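Local coordinates for protein endonuclease Bse634IR (Geobacillus stearothermophilus, PDB 3V1Z) that is a type IIF restriction endonuclease that recognises a degenerate DNA sequence and cuts DNA at that site, probably with the help of divalent metal ions, at residues L140-P145 with L209-N214; E233-G238 with A270-F275; E122-L127 with K217-H222; I115-T120 with K185-S190. The protein carries 1 engineered substitution. All blocks are in the same frame, centred on the assembly; numbering follows the deposited sequence.

Contact 1: residues L140-P145 with L209-N214; sequences LITSNP and LVHEGN. With nucleotides of chain C.
His211 and Glu212, neighbours on helix 207-226, reach the loop Leu140-Pro145, which leads into strand 147-151 of this PDDEXK-type nuclease. Asp146, next after Pro145, is a calcium-binding residue of this protein, although no calcium is bound to this chain in the present model. Two hydrogen bonds join loop and helix. In the first, His211 NE2 donates to Ile141 O at 2.8 Å, with an N-H...O angle of 154°. The oxygen sits at the edge of the imidazole, near its plane, and the donor lies in the carbonyl plane. This bond helps to fix the rotation of the ring. In the second, Thr142 OG1 donates to Glu212 OE2 at 2.6 Å. The hydroxyl meets the carboxylate from above its plane, and the two side chains cross at about a right angle. Glu212 is bent at chi2 (84°), which brings its carboxylate to the loop. There Glu212 OE2 lies 2.7 Å from Ser143 O, and Glu212 OE1 lies 3.2 Å from Ser143 OG. With an alanine in place of Glu212, Thr142 OG1 would probably lose its acceptor and be left to turn, and a gap would open beside Ser143. Asn144 points away from the helix: OD1 accepts from Phe112 N, and ND2 donates to Phe110 O and Pro105 O. Ile141 N is bonded to Thr254 OG1 of the second subunit. The loop also touches DNA. Ser143 CB packs 3.4 Å from OP2 of DG5 of chain C, and Asn144 N donates to OP1 of that phosphate at 2.9 Å, nearly straight at 174°.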
# COMPACT_ATOMS: atom_id res chain seq x y z
N LEU A 140 3.66 -2.01 16.11
CA LEU A 140 4.32 -1.16 15.12
C LEU A 140 4.90 -2.05 14.03
O LEU A 140 6.09 -2.40 14.06
CB LEU A 140 5.41 -0.31 15.78
CG LEU A 140 4.97 0.80 16.75
CD1 LEU A 140 6.14 1.25 17.59
CD2 LEU A 140 4.33 1.98 16.01
N ILE A 141 4.06 -2.43 13.08
CA ILE A 141 4.44 -3.36 12.02
C ILE A 141 4.60 -2.67 10.67
O ILE A 141 3.76 -1.87 10.26
CB ILE A 141 3.43 -4.54 11.91
CG1 ILE A 141 3.50 -5.43 13.17
CG2 ILE A 141 3.66 -5.35 10.62
CD1 ILE A 141 2.75 -6.73 13.08
N THR A 142 5.70 -2.99 10.00
CA THR A 142 5.94 -2.55 8.63
C THR A 142 6.72 -3.63 7.88
O THR A 142 7.25 -4.56 8.50
CB THR A 142 6.71 -1.19 8.60
OG1 THR A 142 6.81 -0.73 7.25
CG2 THR A 142 8.11 -1.32 9.22
N SER A 143 6.79 -3.53 6.56
CA SER A 143 7.67 -4.41 5.80
C SER A 143 9.11 -4.01 6.07
O SER A 143 9.38 -2.87 6.47
CB SER A 143 7.34 -4.36 4.30
OG SER A 143 7.12 -3.04 3.86
N ASN A 144 10.05 -4.95 5.89
CA ASN A 144 11.47 -4.60 6.00
C ASN A 144 11.79 -3.53 4.96
O ASN A 144 11.26 -3.57 3.86
CB ASN A 144 12.36 -5.82 5.78
CG ASN A 144 12.79 -6.48 7.08
OD1 ASN A 144 12.35 -6.11 8.17
ND2 ASN A 144 13.66 -7.48 6.98
N PRO A 145 12.64 -2.55 5.33
CA PRO A 145 13.07 -1.59 4.31
C PRO A 145 13.85 -2.33 3.23
O PRO A 145 14.54 -3.31 3.54
CB PRO A 145 14.00 -0.65 5.08
CG PRO A 145 13.65 -0.83 6.52
CD PRO A 145 13.22 -2.26 6.65
N LEU A 209 5.09 3.66 1.10
CA LEU A 209 6.36 4.31 1.43
C LEU A 209 6.19 5.28 2.60
O LEU A 209 7.10 5.42 3.42
CB LEU A 209 6.94 5.05 0.21
CG LEU A 209 7.31 4.25 -1.05
CD1 LEU A 209 7.63 5.17 -2.21
CD2 LEU A 209 8.47 3.28 -0.79
N VAL A 210 5.03 5.92 2.68
CA VAL A 210 4.70 6.79 3.80
C VAL A 210 4.52 5.97 5.09
O VAL A 210 5.06 6.33 6.12
CB VAL A 210 3.44 7.65 3.53
CG1 VAL A 210 3.15 8.55 4.72
CG2 VAL A 210 3.61 8.49 2.27
N HIS A 211 3.77 4.87 5.02
CA HIS A 211 3.61 4.00 6.18
C HIS A 211 4.98 3.57 6.71
O HIS A 211 5.27 3.71 7.89
CB HIS A 211 2.74 2.78 5.88
CG HIS A 211 2.70 1.78 6.99
ND1 HIS A 211 1.89 1.94 8.10
CD2 HIS A 211 3.39 0.63 7.19
CE1 HIS A 211 2.08 0.92 8.92
NE2 HIS A 211 2.98 0.11 8.40
N GLU A 212 5.81 3.05 5.80
CA GLU A 212 7.16 2.60 6.12
C GLU A 212 7.99 3.66 6.84
O GLU A 212 8.57 3.39 7.89
CB GLU A 212 7.87 2.15 4.85
CG GLU A 212 9.26 1.59 5.09
CD GLU A 212 9.24 0.14 5.47
OE1 GLU A 212 9.15 -0.71 4.56
OE2 GLU A 212 9.32 -0.15 6.68
N GLY A 213 8.05 4.86 6.26
CA GLY A 213 8.79 5.96 6.85
C GLY A 213 8.22 6.34 8.20
O GLY A 213 8.97 6.49 9.18
N ASN A 214 6.90 6.49 8.25
CA ASN A 214 6.21 6.82 9.49
C ASN A 214 6.53 5.86 10.64
O ASN A 214 6.86 6.30 11.75
CB ASN A 214 4.69 6.90 9.27
CG ASN A 214 3.96 7.55 10.43
OD1 ASN A 214 4.18 8.71 10.73
ND2 ASN A 214 3.10 6.78 11.09
P DG C 5 7.85 -8.03 4.56
OP1 DG C 5 9.16 -7.61 5.13
OP2 DG C 5 6.59 -7.52 5.13
O5' DG C 5 7.84 -7.69 3.02
C5' DG C 5 9.01 -7.86 2.23
C4' DG C 5 8.61 -7.61 0.81
O4' DG C 5 7.63 -8.62 0.46
C3' DG C 5 7.93 -6.25 0.57
O3' DG C 5 8.67 -5.55 -0.42
C2' DG C 5 6.53 -6.62 0.10
C1' DG C 5 6.73 -8.03 -0.43
N9 DG C 5 5.50 -8.80 -0.49
C8 DG C 5 4.44 -8.74 0.38
N7 DG C 5 3.47 -9.54 0.06
C5 DG C 5 3.90 -10.16 -1.09
C6 DG C 5 3.27 -11.13 -1.90
O6 DG C 5 2.15 -11.65 -1.73
N1 DG C 5 4.05 -11.50 -2.99
C2 DG C 5 5.31 -11.00 -3.26
N2 DG C 5 5.93 -11.46 -4.35
N3 DG C 5 5.91 -10.09 -2.51
C4 DG C 5 5.16 -9.72 -1.45

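Contact 2: residues E233-G238 with A270-F275; sequences EFKYYG and AVDDIF
Tyr236 and Asp272 bond to each other twice, and with Gly238 they supply most of the polar grip between Glu233-Gly238 and Ala270-Phe275. Tyr236 N donates to Asp272 OD2 at 2.8 Å, on the lone pair that faces away from the other oxygen. Asp272 CG lies opposite the carbonyl carbon (chi1 -65°), which sets OD2 against Tyr236 N. Asp272 N in turn donates to Tyr236 O at 2.6 Å. Further on, the segments pair as parallel strands. Gly238 N donates to Asp273 O, and Gly238 O accepts from Phe275 N, both at 2.8 Å. Weaker CA-H...O contacts add to this, from Val271 CA to Tyr236 O and from Ile274 CA to Gly238 O. Charge also plays a part. Asp272 OD2 forms a salt bridge with Lys217 NZ of helix 207-226. The alkyl chain of Lys235 lies crosswise to this carboxylate, while its NZ forms a weak salt bridge with Glu233 OE2. The apolar contacts are few but close. Tyr237 CD1 meets Phe275 CE2 at 3.5 Å, the rings set obliquely with their planes 48° apart. Val271 CG2 touches the edge of the Tyr236 ring at CD2, 3.8 Å away. Ile274 CD1 lies 3.6 Å from Gly238 C, filling the side on which another residue would carry CB. The contact joins the two strands of a beta-alpha-beta unit whose helix is 246-251. Strand 235-240 lies between strands 191-198 and 273-276. Helix 280-291 packs on Tyr237 and Phe275, and helix 207-226 packs on Tyr236 and Ala270.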
# COMPACT_ATOMS: atom_id res chain seq x y z
N GLU A 233 19.88 11.38 13.56
CA GLU A 233 18.82 11.44 12.57
C GLU A 233 18.68 10.13 11.81
O GLU A 233 19.67 9.42 11.57
CB GLU A 233 19.07 12.59 11.58
CG GLU A 233 18.41 13.92 11.94
CD GLU A 233 18.68 15.01 10.91
OE1 GLU A 233 19.83 15.09 10.41
OE2 GLU A 233 17.76 15.81 10.60
N PHE A 234 17.45 9.80 11.47
CA PHE A 234 17.15 8.71 10.54
C PHE A 234 16.26 9.28 9.45
O PHE A 234 15.20 9.85 9.73
CB PHE A 234 16.45 7.54 11.24
CG PHE A 234 16.03 6.44 10.29
CD1 PHE A 234 16.94 5.46 9.90
CD2 PHE A 234 14.74 6.40 9.76
CE1 PHE A 234 16.57 4.45 9.01
CE2 PHE A 234 14.36 5.40 8.87
CZ PHE A 234 15.28 4.42 8.50
N LYS A 235 16.69 9.11 8.21
CA LYS A 235 15.92 9.59 7.08
C LYS A 235 15.40 8.44 6.23
O LYS A 235 16.03 7.40 6.11
CB LYS A 235 16.74 10.58 6.24
CG LYS A 235 16.79 12.00 6.82
CD LYS A 235 17.44 12.97 5.84
CE LYS A 235 17.35 14.42 6.31
NZ LYS A 235 18.13 14.70 7.54
N TYR A 236 14.22 8.63 5.66
CA TYR A 236 13.64 7.63 4.79
C TYR A 236 13.37 8.17 3.40
O TYR A 236 12.84 9.27 3.23
CB TYR A 236 12.37 7.03 5.40
CG TYR A 236 11.92 5.81 4.65
CD1 TYR A 236 12.60 4.60 4.80
CD2 TYR A 236 10.84 5.86 3.77
CE1 TYR A 236 12.21 3.48 4.11
CE2 TYR A 236 10.44 4.73 3.08
CZ TYR A 236 11.14 3.54 3.26
OH TYR A 236 10.77 2.40 2.59
N TYR A 237 13.73 7.38 2.40
CA TYR A 237 13.69 7.82 1.02
C TYR A 237 12.93 6.85 0.14
O TYR A 237 12.82 5.66 0.46
CB TYR A 237 15.12 7.98 0.49
CG TYR A 237 15.94 9.04 1.19
CD1 TYR A 237 15.86 10.38 0.82
CD2 TYR A 237 16.83 8.70 2.21
CE1 TYR A 237 16.62 11.36 1.46
CE2 TYR A 237 17.59 9.65 2.84
CZ TYR A 237 17.49 10.98 2.47
OH TYR A 237 18.27 11.91 3.11
N GLY A 238 12.41 7.36 -0.97
CA GLY A 238 11.81 6.54 -2.01
C GLY A 238 12.64 6.60 -3.27
O GLY A 238 13.40 7.55 -3.47
N ALA A 270 7.45 11.92 6.39
CA ALA A 270 7.71 10.48 6.62
C ALA A 270 8.74 9.96 5.60
O ALA A 270 9.61 9.14 5.93
CB ALA A 270 6.42 9.68 6.55
N VAL A 271 8.63 10.44 4.37
CA VAL A 271 9.59 10.16 3.30
C VAL A 271 10.28 11.45 2.92
O VAL A 271 9.67 12.37 2.34
CB VAL A 271 8.93 9.53 2.05
CG1 VAL A 271 9.97 9.22 0.98
CG2 VAL A 271 8.15 8.26 2.42
N ASP A 272 11.57 11.52 3.24
CA ASP A 272 12.34 12.75 3.08
C ASP A 272 12.52 13.20 1.64
O ASP A 272 12.52 14.40 1.37
CB ASP A 272 13.68 12.63 3.79
CG ASP A 272 13.50 12.50 5.27
OD1 ASP A 272 13.33 13.55 5.92
OD2 ASP A 272 13.49 11.36 5.78
N ASP A 273 12.66 12.24 0.73
CA ASP A 273 12.77 12.56 -0.71
C ASP A 273 12.43 11.34 -1.56
O ASP A 273 12.55 10.20 -1.10
CB ASP A 273 14.18 13.07 -1.03
CG ASP A 273 14.22 14.06 -2.20
OD1 ASP A 273 13.22 14.23 -2.92
OD2 ASP A 273 15.28 14.68 -2.38
N ILE A 274 11.99 11.61 -2.79
CA ILE A 274 11.68 10.57 -3.77
C ILE A 274 12.60 10.74 -4.99
O ILE A 274 12.67 11.82 -5.57
CB ILE A 274 10.16 10.56 -4.17
CG1 ILE A 274 9.88 9.64 -5.38
CG2 ILE A 274 9.65 11.97 -4.49
CD1 ILE A 274 10.01 8.12 -5.12
N PHE A 275 13.31 9.67 -5.36
CA PHE A 275 14.25 9.72 -6.48
C PHE A 275 13.74 8.99 -7.72
O PHE A 275 13.25 7.87 -7.63
CB PHE A 275 15.60 9.12 -6.07
CG PHE A 275 16.28 9.86 -4.96
CD1 PHE A 275 17.13 10.92 -5.24
CD2 PHE A 275 16.05 9.51 -3.63
CE1 PHE A 275 17.76 11.62 -4.22
CE2 PHE A 275 16.67 10.20 -2.60
CZ PHE A 275 17.52 11.25 -2.89

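Contact 3: residues E122-L127 with K217-H222; sequences EKLHQL and KSLFAH
Leu127 lies over one face of the His222 imidazole. Its CB sits 3.9 Å from the ring centroid and 15° off the ring normal, a CH-pi contact displaced toward the rim. The side chains run alongside each other in opposite senses, and both Leu127 methyls also touch the ring: CD1 is 3.8 Å from His222 CD2, and CD2 is 3.8 Å from His222 CG. His222 has CG opposite its backbone N (chi1 -171°), which extends the ring to helix 118-131. There CE1 comes to 3.5 Å from Lys123 O, which approaches the ring obliquely. The second pair is purely apolar. Leu124 and Leu219 are roughly perpendicular and meet methyl to methyl, CD2 to CD2, at 3.8 Å. Leu127 CD2 comes to 4.1 Å from the same Leu219 methyl, so one group on helix 207-226 touches two leucines one turn apart. Leu140 packs on Leu127 and Leu219 and extends this apolar patch. The side chain of Lys123 touches Leu223 and Ala226 farther along helix 207-226. Phe220 points away from this contact and meets the Trp188 ring. The short helical segments cross steeply, at 110°, with their axes 10.6 Å apart. Side chains rather than backbones thus fill the interface, a largely apolar helix-helix packing that joins helix 118-131 to helix 207-226 away from the calcium-binding Asp146 and Leu197.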
# COMPACT_ATOMS: atom_id res chain seq x y z
N GLU A 122 16.61 -4.37 23.39
CA GLU A 122 15.85 -4.32 24.64
C GLU A 122 15.02 -3.05 24.79
O GLU A 122 13.93 -3.09 25.36
CB GLU A 122 16.77 -4.51 25.85
CG GLU A 122 16.82 -5.96 26.34
CD GLU A 122 15.44 -6.50 26.74
OE1 GLU A 122 14.68 -5.78 27.42
OE2 GLU A 122 15.13 -7.65 26.37
N LYS A 123 15.52 -1.93 24.27
CA LYS A 123 14.78 -0.67 24.25
C LYS A 123 13.50 -0.80 23.41
O LYS A 123 12.45 -0.30 23.79
CB LYS A 123 15.63 0.47 23.68
CG LYS A 123 16.86 0.86 24.49
CD LYS A 123 16.53 1.40 25.88
CE LYS A 123 17.81 1.81 26.61
NZ LYS A 123 17.56 2.08 28.05
N LEU A 124 13.63 -1.49 22.28
CA LEU A 124 12.53 -1.74 21.36
C LEU A 124 11.58 -2.82 21.88
O LEU A 124 10.39 -2.78 21.59
CB LEU A 124 13.05 -2.13 19.97
CG LEU A 124 13.75 -1.03 19.15
CD1 LEU A 124 14.46 -1.63 17.95
CD2 LEU A 124 12.78 0.05 18.70
N HIS A 125 12.12 -3.76 22.65
CA HIS A 125 11.31 -4.80 23.29
C HIS A 125 10.45 -4.22 24.41
O HIS A 125 9.31 -4.64 24.60
CB HIS A 125 12.19 -5.94 23.81
CG HIS A 125 11.43 -7.02 24.51
ND1 HIS A 125 10.70 -7.98 23.84
CD2 HIS A 125 11.30 -7.31 25.83
CE1 HIS A 125 10.15 -8.81 24.71
NE2 HIS A 125 10.50 -8.43 25.92
N GLN A 126 11.00 -3.24 25.14
CA GLN A 126 10.26 -2.48 26.16
C GLN A 126 9.08 -1.72 25.55
O GLN A 126 7.99 -1.68 26.12
CB GLN A 126 11.17 -1.48 26.87
CG GLN A 126 12.01 -2.06 28.00
CD GLN A 126 13.05 -1.07 28.53
OE1 GLN A 126 13.04 0.12 28.20
NE2 GLN A 126 13.97 -1.57 29.35
N LEU A 127 9.32 -1.09 24.40
CA LEU A 127 8.27 -0.38 23.69
C LEU A 127 7.19 -1.33 23.18
O LEU A 127 6.00 -1.10 23.40
CB LEU A 127 8.85 0.46 22.54
CG LEU A 127 7.87 1.10 21.56
CD1 LEU A 127 6.98 2.15 22.23
CD2 LEU A 127 8.61 1.69 20.38
N LYS A 217 10.49 5.94 11.61
CA LYS A 217 10.81 7.17 12.31
C LYS A 217 10.18 7.23 13.69
O LYS A 217 10.67 7.95 14.56
CB LYS A 217 10.38 8.39 11.47
CG LYS A 217 11.22 8.57 10.22
CD LYS A 217 10.86 9.84 9.46
CE LYS A 217 11.87 10.08 8.36
NZ LYS A 217 11.70 11.42 7.77
N SER A 218 9.10 6.47 13.88
CA SER A 218 8.43 6.34 15.17
C SER A 218 9.21 5.40 16.10
O SER A 218 9.35 5.68 17.30
CB SER A 218 6.98 5.85 14.97
OG SER A 218 6.41 5.33 16.17
N LEU A 219 9.74 4.31 15.55
CA LEU A 219 10.66 3.44 16.30
C LEU A 219 11.96 4.18 16.64
O LEU A 219 12.51 4.00 17.72
CB LEU A 219 10.96 2.15 15.53
CG LEU A 219 9.86 1.10 15.36
CD1 LEU A 219 10.19 0.15 14.20
CD2 LEU A 219 9.64 0.31 16.64
N PHE A 220 12.45 5.01 15.71
CA PHE A 220 13.69 5.75 15.90
C PHE A 220 13.55 6.90 16.90
O PHE A 220 14.48 7.16 17.68
CB PHE A 220 14.22 6.29 14.56
CG PHE A 220 15.64 6.78 14.63
CD1 PHE A 220 16.71 5.88 14.60
CD2 PHE A 220 15.91 8.14 14.72
CE1 PHE A 220 18.02 6.32 14.66
CE2 PHE A 220 17.22 8.59 14.78
CZ PHE A 220 18.28 7.69 14.75
N ALA A 221 12.41 7.59 16.87
CA ALA A 221 12.11 8.66 17.82
C ALA A 221 12.08 8.12 19.26
O ALA A 221 12.51 8.80 20.20
CB ALA A 221 10.82 9.37 17.46
N HIS A 222 11.59 6.89 19.42
CA HIS A 222 11.66 6.22 20.72
C HIS A 222 13.12 6.04 21.17
O HIS A 222 13.44 6.28 22.33
CB HIS A 222 10.94 4.87 20.71
CG HIS A 222 10.80 4.26 22.08
ND1 HIS A 222 11.72 3.36 22.58
CD2 HIS A 222 9.88 4.44 23.05
CE1 HIS A 222 11.35 3.00 23.80
NE2 HIS A 222 10.23 3.64 24.11

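Contact 4: residues I115-T120 with K185-S190; sequences IFDNET and KCKWDS
Ile115 O accepts two backbone hydrogen bonds, from Lys185 N and from Cys186 N, each at 2.9 Å. The donors come from opposite faces of the carbonyl plane. The bond from Cys186 is the straighter, with an N-H...O angle of 168°. Asp117 N returns a bond to Cys186 O at 2.9 Å from above the carbonyl plane. The Cys186 N and Asp117 N bonds make a single bridge between Phe116 and Cys186. Asp117 is also the N-cap of helix 118-131. Its chi1 of 56° turns the carboxylate back to the helix start, where OD1 accepts a weak bond from Thr120 N at 3.3 Å. The hydroxyl of Thr120 lies close to both OD1 and the backbone O of Asp117. The other carboxylate oxygen, Asp117 OD2, takes a bond from a water at 2.9 Å, and that water accepts from Trp188 N. Lys187 NZ is 4.4 Å from Asp117 OD2, beyond a salt bridge. With a leucine in place of Asp117, the first turn of the helix would probably lose its capping acceptor, and the water held by Trp188 N would lose its acceptor on this side. Packing surrounds the polar core. Cys186 SG touches Ile115 CB at 4.0 Å. Phe116 turns the edge of its ring to Cys186 O, with CD1 3.6 Å away, and Ile115 CG1 covers the centre of one face. Trp188 stacks on Tyr227. Backbone groups thus fix the turn before helix 118-131 to the loop Lys185-Ser190, while one carboxylate both caps the helix and reaches that loop through water.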
# COMPACT_ATOMS: atom_id res chain seq x y z
N ILE A 115 19.48 -6.40 13.42
CA ILE A 115 20.77 -5.74 13.14
C ILE A 115 21.35 -5.09 14.40
O ILE A 115 22.57 -5.02 14.57
CB ILE A 115 20.68 -4.69 11.98
CG1 ILE A 115 19.85 -3.46 12.39
CG2 ILE A 115 20.14 -5.35 10.70
CD1 ILE A 115 20.01 -2.23 11.49
N PHE A 116 20.46 -4.64 15.28
CA PHE A 116 20.84 -3.84 16.44
C PHE A 116 21.51 -4.64 17.55
O PHE A 116 21.24 -5.83 17.71
CB PHE A 116 19.61 -3.11 16.99
CG PHE A 116 19.09 -2.01 16.08
CD1 PHE A 116 19.92 -0.96 15.70
CD2 PHE A 116 17.78 -2.03 15.64
CE1 PHE A 116 19.44 0.05 14.86
CE2 PHE A 116 17.29 -1.02 14.80
CZ PHE A 116 18.13 0.02 14.42
N ASP A 117 22.37 -3.97 18.31
CA ASP A 117 23.01 -4.60 19.48
C ASP A 117 21.99 -4.87 20.60
O ASP A 117 20.89 -4.31 20.60
CB ASP A 117 24.22 -3.79 19.98
CG ASP A 117 23.88 -2.34 20.33
OD1 ASP A 117 22.69 -1.99 20.45
OD2 ASP A 117 24.82 -1.54 20.50
N ASN A 118 22.38 -5.72 21.54
CA ASN A 118 21.51 -6.15 22.64
C ASN A 118 20.78 -5.01 23.35
O ASN A 118 19.59 -5.12 23.62
CB ASN A 118 22.29 -7.00 23.65
CG ASN A 118 22.80 -8.30 23.06
OD1 ASN A 118 22.34 -8.76 22.01
ND2 ASN A 118 23.77 -8.91 23.73
N GLU A 119 21.50 -3.93 23.65
CA GLU A 119 20.94 -2.82 24.40
C GLU A 119 19.78 -2.15 23.68
O GLU A 119 18.76 -1.84 24.29
CB GLU A 119 22.01 -1.77 24.73
CG GLU A 119 21.51 -0.68 25.66
CD GLU A 119 22.58 0.32 26.04
OE1 GLU A 119 23.64 0.38 25.36
OE2 GLU A 119 22.37 1.05 27.03
N THR A 120 19.95 -1.93 22.37
CA THR A 120 18.93 -1.27 21.55
C THR A 120 17.73 -2.17 21.29
O THR A 120 16.60 -1.69 21.20
CB THR A 120 19.50 -0.78 20.21
OG1 THR A 120 20.22 -1.85 19.59
CG2 THR A 120 20.45 0.37 20.44
N LYS A 185 24.96 -6.14 15.82
CA LYS A 185 26.21 -5.38 15.88
C LYS A 185 26.02 -3.87 15.74
O LYS A 185 26.92 -3.10 16.09
CB LYS A 185 27.18 -5.86 14.81
CG LYS A 185 27.84 -7.20 15.10
CD LYS A 185 28.64 -7.66 13.90
CE LYS A 185 29.36 -8.96 14.18
NZ LYS A 185 29.84 -9.57 12.90
N CYS A 186 24.88 -3.44 15.22
CA CYS A 186 24.67 -2.02 14.98
C CYS A 186 24.24 -1.29 16.23
O CYS A 186 23.23 -1.64 16.84
CB CYS A 186 23.65 -1.77 13.86
SG CYS A 186 24.08 -2.52 12.31
N LYS A 187 25.01 -0.28 16.61
CA LYS A 187 24.54 0.68 17.59
C LYS A 187 23.34 1.38 16.97
O LYS A 187 23.19 1.39 15.74
CB LYS A 187 25.65 1.67 17.94
CG LYS A 187 26.91 0.99 18.48
CD LYS A 187 27.90 1.98 19.04
CE LYS A 187 29.09 1.28 19.71
NZ LYS A 187 28.71 0.56 20.97
N TRP A 188 22.47 1.93 17.80
CA TRP A 188 21.17 2.44 17.35
C TRP A 188 21.28 3.59 16.35
O TRP A 188 20.46 3.70 15.44
CB TRP A 188 20.33 2.87 18.56
CG TRP A 188 20.81 4.12 19.23
CD1 TRP A 188 21.83 4.23 20.14
CD2 TRP A 188 20.31 5.44 19.03
NE1 TRP A 188 21.98 5.54 20.52
CE2 TRP A 188 21.06 6.31 19.85
CE3 TRP A 188 19.29 5.99 18.23
CZ2 TRP A 188 20.83 7.69 19.90
CZ3 TRP A 188 19.06 7.36 18.28
CH2 TRP A 188 19.83 8.19 19.12
N ASP A 189 22.29 4.44 16.52
CA ASP A 189 22.43 5.64 15.70
C ASP A 189 23.34 5.42 14.49
O ASP A 189 23.53 6.33 13.68
CB ASP A 189 22.89 6.84 16.55
CG ASP A 189 24.15 6.55 17.36
OD1 ASP A 189 24.56 5.37 17.48
OD2 ASP A 189 24.73 7.51 17.90
N SER A 190 23.87 4.20 14.39
CA SER A 190 24.56 3.73 13.19
C SER A 190 23.62 3.65 11.99
O SER A 190 24.06 3.83 10.86
CB SER A 190 25.19 2.36 13.43
OG SER A 190 26.27 2.45 14.35
O HOH W 1 23.54 1.07 20.75

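In the fold
Helix 207-226 serves contacts 1 and 3, whose centres are 14 Å apart. They touch where Leu140 packs on Ser218. Helix 118-131 serves contacts 3 and 4, centres 12 Å apart. Leu124 on the shared helix packs on Phe116 just before it. Contact 2 lies in the mixed sheet, its centre about 12 Å from that of contact 1, and meets helix 207-226 where Tyr236 packs on Leu209. Along the chain, contact 1 is nested inside contact 3, contact 4 crosses both, and contact 2 follows them all. Contacts 1 and 2 lie near the calcium-binding Asp146, while contacts 3 and 4 lie farther out. Helix 207-226 thus connects the sheet to the outer helix 118-131.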